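Local coordinates for Ras GTPase-activating-like protein rng2 (Schizosaccharomyces pombe, PDB 1P2X), which binds actin filaments through its calponin-homology domain and, as part of the contractile F-actin ring, is required to build that ring at the division site, at residues 36-41 / 103-108. Sequence-based numbering, arbitrary orientation.
Sequences QSLRNG and PKVIYC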
loop_
_atom_site.group_PDB
_atom_site.type_symbol
_atom_site.label_atom_id
_atom_site.label_comp_id
_atom_site.label_asym_id
_atom_site.label_seq_id
_atom_site.Cartn_x
_atom_site.Cartn_y
_atom_site.Cartn_z
ATOM N N GLN A 36 7.805 -2.913 -1.320
ATOM C CA GLN A 36 9.102 -2.662 -0.713
ATOM C C GLN A 36 9.483 -1.188 -0.738
ATOM O O GLN A 36 10.199 -0.728 0.148
ATOM C CB GLN A 36 10.193 -3.501 -1.397
ATOM C CG GLN A 36 10.166 -5.000 -1.063
ATOM C CD GLN A 36 10.574 -5.312 0.371
ATOM O OE1 GLN A 36 11.538 -4.749 0.890
ATOM N NE2 GLN A 36 9.849 -6.222 1.011
ATOM N N SER A 37 9.009 -0.444 -1.737
ATOM C CA SER A 37 9.350 0.978 -1.831
ATOM C C SER A 37 8.632 1.841 -0.793
ATOM O O SER A 37 8.999 2.995 -0.585
ATOM C CB SER A 37 9.062 1.524 -3.243
ATOM O OG SER A 37 7.671 1.536 -3.529
ATOM N N LEU A 38 7.609 1.287 -0.148
ATOM C CA LEU A 38 6.850 2.047 0.841
ATOM C C LEU A 38 7.461 1.927 2.225
ATOM O O LEU A 38 7.083 2.653 3.136
ATOM C CB LEU A 38 5.385 1.583 0.891
ATOM C CG LEU A 38 4.480 1.725 -0.337
ATOM C CD1 LEU A 38 3.128 1.042 -0.055
ATOM C CD2 LEU A 38 4.275 3.186 -0.704
ATOM N N ARG A 39 8.408 1.009 2.383
ATOM C CA ARG A 39 9.003 0.770 3.698
ATOM C C ARG A 39 9.703 1.989 4.326
ATOM O O ARG A 39 9.798 2.085 5.550
ATOM C CB ARG A 39 9.954 -0.430 3.641
ATOM C CG ARG A 39 9.251 -1.738 3.288
ATOM C CD ARG A 39 10.205 -2.922 3.208
ATOM N NE ARG A 39 10.744 -3.301 4.516
ATOM C CZ ARG A 39 11.809 -4.076 4.683
ATOM N NH1 ARG A 39 12.450 -4.549 3.622
ATOM N NH2 ARG A 39 12.236 -4.383 5.906
ATOM N N ASN A 40 10.185 2.918 3.505
ATOM C CA ASN A 40 10.839 4.106 4.039
ATOM C C ASN A 40 9.849 5.204 4.460
ATOM O O ASN A 40 10.255 6.230 5.002
ATOM C CB ASN A 40 11.879 4.667 3.047
ATOM C CG ASN A 40 11.256 5.249 1.779
ATOM O OD1 ASN A 40 10.080 5.602 1.741
ATOM N ND2 ASN A 40 12.074 5.379 0.742
ATOM N N GLY A 41 8.562 4.981 4.203
ATOM C CA GLY A 41 7.527 5.906 4.636
ATOM C C GLY A 41 7.388 7.219 3.885
ATOM O O GLY A 41 6.484 7.995 4.174
ATOM N N PRO A 103 1.269 -6.882 2.964
ATOM C CA PRO A 103 -0.085 -6.948 2.403
ATOM C C PRO A 103 -1.106 -6.166 3.240
ATOM O O PRO A 103 -2.137 -5.722 2.725
ATOM C CB PRO A 103 -0.378 -8.451 2.399
ATOM C CG PRO A 103 0.973 -9.041 2.129
ATOM C CD PRO A 103 1.881 -8.225 3.022
ATOM N N LYS A 104 -0.828 -6.008 4.528
ATOM C CA LYS A 104 -1.730 -5.262 5.398
ATOM C C LYS A 104 -1.615 -3.778 5.091
ATOM O O LYS A 104 -2.550 -3.009 5.322
ATOM C CB LYS A 104 -1.408 -5.518 6.871
ATOM C CG LYS A 104 -2.399 -4.892 7.834
ATOM C CD LYS A 104 -2.169 -5.359 9.267
ATOM C CE LYS A 104 -2.239 -6.875 9.369
ATOM N NZ LYS A 104 -2.043 -7.340 10.776
ATOM N N VAL A 105 -0.461 -3.374 4.571
ATOM C CA VAL A 105 -0.261 -1.984 4.183
ATOM C C VAL A 105 -1.115 -1.717 2.950
ATOM O O VAL A 105 -1.861 -0.739 2.896
ATOM C CB VAL A 105 1.227 -1.697 3.869
ATOM C CG1 VAL A 105 1.383 -0.321 3.253
ATOM C CG2 VAL A 105 2.053 -1.796 5.149
ATOM N N ILE A 106 -1.007 -2.606 1.967
ATOM C CA ILE A 106 -1.780 -2.500 0.737
ATOM C C ILE A 106 -3.270 -2.491 1.077
ATOM O O ILE A 106 -4.052 -1.763 0.473
ATOM C CB ILE A 106 -1.467 -3.688 -0.205
ATOM C CG1 ILE A 106 0.028 -3.698 -0.558
ATOM C CG2 ILE A 106 -2.307 -3.608 -1.462
ATOM C CD1 ILE A 106 0.552 -2.356 -1.074
ATOM N N TYR A 107 -3.645 -3.320 2.049
ATOM C CA TYR A 107 -5.027 -3.416 2.520
ATOM C C TYR A 107 -5.443 -2.080 3.131
ATOM O O TYR A 107 -6.514 -1.556 2.841
ATOM C CB TYR A 107 -5.131 -4.528 3.568
ATOM C CG TYR A 107 -6.506 -4.702 4.184
ATOM C CD1 TYR A 107 -7.614 -5.034 3.403
ATOM C CD2 TYR A 107 -6.692 -4.547 5.554
ATOM C CE1 TYR A 107 -8.873 -5.204 3.982
ATOM C CE2 TYR A 107 -7.938 -4.709 6.139
ATOM C CZ TYR A 107 -9.021 -5.034 5.353
ATOM O OH TYR A 107 -10.254 -5.164 5.938
ATOM N N CYS A 108 -4.579 -1.528 3.970
ATOM C CA CYS A 108 -4.868 -0.257 4.600
ATOM C C CYS A 108 -5.075 0.818 3.535
ATOM O O CYS A 108 -6.004 1.635 3.633
ATOM C CB CYS A 108 -3.732 0.134 5.552
ATOM S SG CYS A 108 -3.925 1.773 6.293
#
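Leu38 meets Val105 and Ile106 through a single methyl, and walking out along its side chain shows why. CB points at helix 102-117 but still lies 5.0 Å from Val105 CG1, beyond contact. CG comes no closer to that methyl, and there the chain branches. Anti to CA (chi2 174°), the CD1 branch reaches toward the helix. Leu38 CD1 ends 4.0 Å from Val105 CG1, and CD2 stays 6.0 Å from it. Beyond Val105, Leu38 CD1 also approaches the end of Ile106, CD1 to CD1 at 4.4 Å, a looser touch. Leu38 and Val105 pass alongside one another in opposite senses. Val105 offers CG1, the methyl anti to its backbone N (chi1 171°).

All three residues are buried, and the centre of the contact is about 4 Å from the centre of the chain. The contact belongs to the apolar core of the calponin-homology fold, a compact helical bundle in which helix 102-117 is a central element: Ile106 also packs on Tyr9, Val13 and Ala16 of helix 2-23, Val105 on Phe91 and Ile96, and Leu38 on Ile109.

Around Leu38 the backbone turns: a type I beta turn runs from Leu38 to Gly41, closed by Gly41 N to Leu38 O at 3.0 Å. The Arg39 side chain ties the turn to Gln36 and to two backbone carbonyls. Its NH1 donates in plane to a lone pair of Gln36 OE1 (2.9 Å, N-H...O 154°), while NE and NH2 bond to the carbonyls of Ile96 and Tyr97, so all three guanidinium nitrogens are engaged, which should hold its orientation.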